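Local coordinates for protein apical membrane antigen AMA1 (Toxoplasma gondii ME49, PDB 4YIV) that takes part in host cell invasion as a microneme protein of the moving junction formed between parasite and host membranes, at residues A[126-138]-A[343-355]. Residues are numbered along the deposited sequence; the frame is centred on the assembly and turned at random.
Sequences NIKASTDLGRCAE and PNFIIPSNPSVTP
F345 offers its backbone carbonyl to L133 and, weakly, D132 at the start of helix 132-141, an example of how a helix's first amides can bind a loop from far along the chain. L133 N donates to F345 O at 3.3 Å, nearly straight (174°) and almost along the C=O axis; D132 N adds a weak bond to that oxygen and also donates to a water. Within the turn, T131 OG1 accepts from G134 N at 3.0 Å, a capping bond. With OG1 set between backbone N and carbonyl carbon (chi1 70°), CG2 is left to lie against the I346 carbonyl group.

The second polar group centres on S130 O. S349 N reaches S130 O in the carbonyl plane at 2.9 Å, while S349 OG donates to S130 O from above that plane at 3.2 Å. The extended R135, salt-bridged to D132, sends NH2 weakly to S349 OG. S130 OG packs on P348 CB but is hydrogen-bonded to D222 OD1.

Apolar contacts complete the join: L133 CD2 lies beside I346 CG2 at 3.9 Å, both residues touching F224 of helix 224-227, and L133 CB sits at the F345 ring edge. The arrangement is a helix N-cap, T131, beside which the L133 amide, weakly aided by D132, holds a loop leading from strand 329-333 toward strand 372-373.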
loop_
_atom_site.group_PDB
_atom_site.type_symbol
_atom_site.label_atom_id
_atom_site.label_comp_id
_atom_site.label_asym_id
_atom_site.label_seq_id
_atom_site.Cartn_x
_atom_site.Cartn_y
_atom_site.Cartn_z
ATOM N N ASN A 126 -14.501 22.892 -0.732
ATOM C CA ASN A 126 -13.055 23.037 -0.611
ATOM C C ASN A 126 -12.280 21.733 -0.893
ATOM O O ASN A 126 -11.080 21.771 -1.144
ATOM C CB ASN A 126 -12.707 23.547 0.780
ATOM C CG ASN A 126 -13.239 24.951 1.044
ATOM O OD1 ASN A 126 -13.411 25.754 0.118
ATOM N ND2 ASN A 126 -13.474 25.262 2.322
ATOM N N ILE A 127 -12.968 20.592 -0.818
ATOM C CA ILE A 127 -12.385 19.292 -1.136
ATOM C C ILE A 127 -12.565 18.988 -2.640
ATOM O O ILE A 127 -13.676 18.768 -3.118
ATOM C CB ILE A 127 -13.046 18.195 -0.295
ATOM C CG1 ILE A 127 -12.865 18.508 1.195
ATOM C CG2 ILE A 127 -12.504 16.825 -0.659
ATOM C CD1 ILE A 127 -11.475 18.350 1.690
ATOM N N LYS A 128 -11.466 18.969 -3.376
ATOM C CA LYS A 128 -11.508 18.967 -4.821
ATOM C C LYS A 128 -11.372 17.559 -5.422
ATOM O O LYS A 128 -11.660 17.334 -6.600
ATOM C CB LYS A 128 -10.391 19.894 -5.335
ATOM C CG LYS A 128 -10.565 21.371 -4.880
ATOM C CD LYS A 128 -11.783 22.026 -5.537
ATOM C CE LYS A 128 -12.204 23.345 -4.880
ATOM N NZ LYS A 128 -11.339 24.479 -5.233
ATOM N N ALA A 129 -10.948 16.594 -4.618
ATOM C CA ALA A 129 -10.719 15.242 -5.124
ATOM C C ALA A 129 -11.972 14.662 -5.758
ATOM O O ALA A 129 -13.083 14.918 -5.304
ATOM C CB ALA A 129 -10.253 14.305 -3.998
ATOM N N SER A 130 -11.767 13.856 -6.783
ATOM C CA SER A 130 -12.864 13.243 -7.531
ATOM C C SER A 130 -13.287 11.837 -7.097
ATOM O O SER A 130 -14.189 11.263 -7.710
ATOM C CB SER A 130 -12.459 13.199 -8.999
ATOM O OG SER A 130 -11.629 12.079 -9.236
ATOM N N THR A 131 -12.625 11.253 -6.087
ATOM C CA THR A 131 -12.970 9.904 -5.591
ATOM C C THR A 131 -13.078 9.949 -4.084
ATOM O O THR A 131 -12.512 10.838 -3.439
ATOM C CB THR A 131 -11.954 8.790 -5.982
ATOM O OG1 THR A 131 -10.711 8.978 -5.256
ATOM C CG2 THR A 131 -11.710 8.764 -7.470
ATOM N N ASP A 132 -13.814 9.002 -3.506
ATOM C CA ASP A 132 -14.031 9.059 -2.067
ATOM C C ASP A 132 -12.690 8.815 -1.391
ATOM O O ASP A 132 -12.364 9.489 -0.414
ATOM C CB ASP A 132 -15.078 8.034 -1.601
ATOM C CG ASP A 132 -16.530 8.518 -1.853
ATOM O OD1 ASP A 132 -16.729 9.712 -2.163
ATOM O OD2 ASP A 132 -17.475 7.706 -1.754
ATOM N N LEU A 133 -11.910 7.862 -1.909
ATOM C CA LEU A 133 -10.597 7.601 -1.302
ATOM C C LEU A 133 -9.728 8.864 -1.361
ATOM O O LEU A 133 -9.054 9.255 -0.389
ATOM C CB LEU A 133 -9.903 6.438 -1.994
ATOM C CG LEU A 133 -8.469 6.141 -1.468
ATOM C CD1 LEU A 133 -8.435 5.906 0.038
ATOM C CD2 LEU A 133 -7.878 4.903 -2.168
ATOM N N GLY A 134 -9.752 9.527 -2.509
ATOM C CA GLY A 134 -9.058 10.791 -2.645
ATOM C C GLY A 134 -9.527 11.891 -1.725
ATOM O O GLY A 134 -8.714 12.697 -1.290
ATOM N N ARG A 135 -10.829 11.942 -1.428
ATOM C CA ARG A 135 -11.377 12.947 -0.533
ATOM C C ARG A 135 -10.839 12.730 0.875
ATOM O O ARG A 135 -10.546 13.692 1.613
ATOM C CB ARG A 135 -12.911 12.894 -0.514
ATOM C CG ARG A 135 -13.566 13.379 -1.814
ATOM C CD ARG A 135 -15.110 13.404 -1.740
ATOM N NE ARG A 135 -15.562 13.908 -3.039
ATOM C CZ ARG A 135 -15.910 13.149 -4.074
ATOM N NH1 ARG A 135 -15.985 11.818 -3.969
ATOM N NH2 ARG A 135 -16.219 13.745 -5.232
ATOM N N CYS A 136 -10.666 11.470 1.233
ATOM C CA CYS A 136 -10.125 11.164 2.566
ATOM C C CYS A 136 -8.653 11.606 2.636
ATOM O O CYS A 136 -8.229 12.294 3.579
ATOM C CB CYS A 136 -10.290 9.683 2.875
ATOM S SG CYS A 136 -9.595 9.138 4.478
ATOM N N ALA A 137 -7.887 11.210 1.641
ATOM C CA ALA A 137 -6.483 11.610 1.561
ATOM C C ALA A 137 -6.306 13.139 1.561
ATOM O O ALA A 137 -5.387 13.677 2.195
ATOM C CB ALA A 137 -5.866 11.007 0.331
ATOM N N GLU A 138 -7.180 13.849 0.854
ATOM C CA GLU A 138 -7.108 15.306 0.813
ATOM C C GLU A 138 -7.417 15.905 2.172
ATOM O O GLU A 138 -6.779 16.865 2.601
ATOM C CB GLU A 138 -8.063 15.833 -0.269
ATOM C CG GLU A 138 -8.015 17.339 -0.483
ATOM C CD GLU A 138 -8.924 17.791 -1.633
ATOM O OE1 GLU A 138 -8.965 19.008 -1.881
ATOM O OE2 GLU A 138 -9.600 16.931 -2.264
ATOM N N PRO A 343 -12.868 -0.982 -7.421
ATOM C CA PRO A 343 -14.031 -0.633 -6.619
ATOM C C PRO A 343 -14.577 0.754 -6.937
ATOM O O PRO A 343 -13.847 1.592 -7.438
ATOM C CB PRO A 343 -13.494 -0.645 -5.202
ATOM C CG PRO A 343 -12.091 -0.255 -5.354
ATOM C CD PRO A 343 -11.612 -0.779 -6.669
ATOM N N ASN A 344 -15.835 1.008 -6.592
ATOM C CA ASN A 344 -16.480 2.201 -7.079
ATOM C C ASN A 344 -15.935 3.432 -6.386
ATOM O O ASN A 344 -16.046 4.540 -6.908
ATOM C CB ASN A 344 -18.003 2.112 -6.901
ATOM C CG ASN A 344 -18.412 1.859 -5.467
ATOM O OD1 ASN A 344 -17.613 2.013 -4.539
ATOM N ND2 ASN A 344 -19.665 1.456 -5.273
ATOM N N PHE A 345 -15.323 3.261 -5.213
ATOM C CA PHE A 345 -14.882 4.443 -4.471
ATOM C C PHE A 345 -13.540 5.012 -4.950
ATOM O O PHE A 345 -13.030 5.972 -4.348
ATOM C CB PHE A 345 -14.807 4.165 -2.964
ATOM C CG PHE A 345 -13.928 3.010 -2.584
ATOM C CD1 PHE A 345 -12.570 3.188 -2.407
ATOM C CD2 PHE A 345 -14.466 1.752 -2.342
ATOM C CE1 PHE A 345 -11.756 2.134 -2.008
ATOM C CE2 PHE A 345 -13.644 0.695 -1.946
ATOM C CZ PHE A 345 -12.297 0.895 -1.785
ATOM N N ILE A 346 -12.980 4.452 -6.023
ATOM C CA ILE A 346 -11.888 5.124 -6.748
ATOM C C ILE A 346 -12.243 5.395 -8.224
ATOM O O ILE A 346 -11.370 5.614 -9.039
ATOM C CB ILE A 346 -10.553 4.310 -6.689
ATOM C CG1 ILE A 346 -10.647 2.995 -7.460
ATOM C CG2 ILE A 346 -10.147 4.069 -5.233
ATOM C CD1 ILE A 346 -9.272 2.417 -7.791
ATOM N N ILE A 347 -13.522 5.375 -8.575
ATOM C CA ILE A 347 -13.931 5.815 -9.927
ATOM C C ILE A 347 -14.282 7.294 -9.889
ATOM O O ILE A 347 -15.106 7.721 -9.071
ATOM C CB ILE A 347 -15.116 4.982 -10.449
ATOM C CG1 ILE A 347 -14.646 3.540 -10.609
ATOM C CG2 ILE A 347 -15.582 5.520 -11.823
ATOM C CD1 ILE A 347 -15.735 2.568 -10.866
ATOM N N PRO A 348 -13.615 8.121 -10.731
ATOM C CA PRO A 348 -13.846 9.555 -10.555
ATOM C C PRO A 348 -15.301 9.971 -10.853
ATOM O O PRO A 348 -15.916 9.396 -11.739
ATOM C CB PRO A 348 -12.885 10.184 -11.571
ATOM C CG PRO A 348 -11.843 9.196 -11.757
ATOM C CD PRO A 348 -12.499 7.873 -11.659
ATOM N N SER A 349 -15.808 10.949 -10.120
ATOM C CA SER A 349 -17.140 11.515 -10.332
ATOM C C SER A 349 -17.184 12.653 -11.362
ATOM O O SER A 349 -18.137 13.423 -11.417
ATOM C CB SER A 349 -17.659 12.042 -9.017
ATOM O OG SER A 349 -16.794 13.021 -8.511
ATOM N N ASN A 350 -16.127 12.801 -12.135
ATOM C CA ASN A 350 -16.201 13.695 -13.274
ATOM C C ASN A 350 -15.494 13.033 -14.428
ATOM O O ASN A 350 -14.709 12.105 -14.227
ATOM C CB ASN A 350 -15.593 15.047 -12.920
ATOM C CG ASN A 350 -14.091 14.974 -12.739
ATOM O OD1 ASN A 350 -13.348 14.740 -13.699
ATOM N ND2 ASN A 350 -13.632 15.152 -11.506
ATOM N N PRO A 351 -15.783 13.476 -15.660
ATOM C CA PRO A 351 -15.192 12.766 -16.788
ATOM C C PRO A 351 -13.761 13.264 -17.158
ATOM O O PRO A 351 -13.224 12.800 -18.143
ATOM C CB PRO A 351 -16.184 13.047 -17.915
ATOM C CG PRO A 351 -16.692 14.445 -17.560
ATOM C CD PRO A 351 -16.830 14.436 -16.069
ATOM N N SER A 352 -13.196 14.224 -16.438
ATOM C CA SER A 352 -11.852 14.702 -16.812
ATOM C C SER A 352 -10.724 13.772 -16.350
ATOM O O SER A 352 -9.689 13.645 -17.006
ATOM C CB SER A 352 -11.570 16.080 -16.257
ATOM O OG SER A 352 -11.215 16.000 -14.888
ATOM N N VAL A 353 -10.913 13.130 -15.210
ATOM C CA VAL A 353 -9.845 12.342 -14.644
ATOM C C VAL A 353 -9.893 10.976 -15.255
ATOM O O VAL A 353 -10.911 10.275 -15.180
ATOM C CB VAL A 353 -9.950 12.307 -13.120
ATOM C CG1 VAL A 353 -8.894 11.429 -12.558
ATOM C CG2 VAL A 353 -9.806 13.729 -12.585
ATOM N N THR A 354 -8.768 10.568 -15.842
ATOM C CA THR A 354 -8.689 9.247 -16.451
ATOM C C THR A 354 -8.973 8.159 -15.402
ATOM O O THR A 354 -8.282 8.078 -14.394
ATOM C CB THR A 354 -7.326 8.988 -17.062
ATOM O OG1 THR A 354 -6.981 10.117 -17.865
ATOM C CG2 THR A 354 -7.333 7.661 -17.906
ATOM N N PRO A 355 -10.000 7.338 -15.635
ATOM C CA PRO A 355 -10.300 6.272 -14.664
ATOM C C PRO A 355 -9.260 5.144 -14.626
ATOM O O PRO A 355 -8.461 4.983 -15.549
ATOM C CB PRO A 355 -11.676 5.735 -15.127
ATOM C CG PRO A 355 -11.836 6.170 -16.549
ATOM C CD PRO A 355 -10.953 7.392 -16.765
HETATM O O HOH W 1 -15.680 7.666 -5.511
#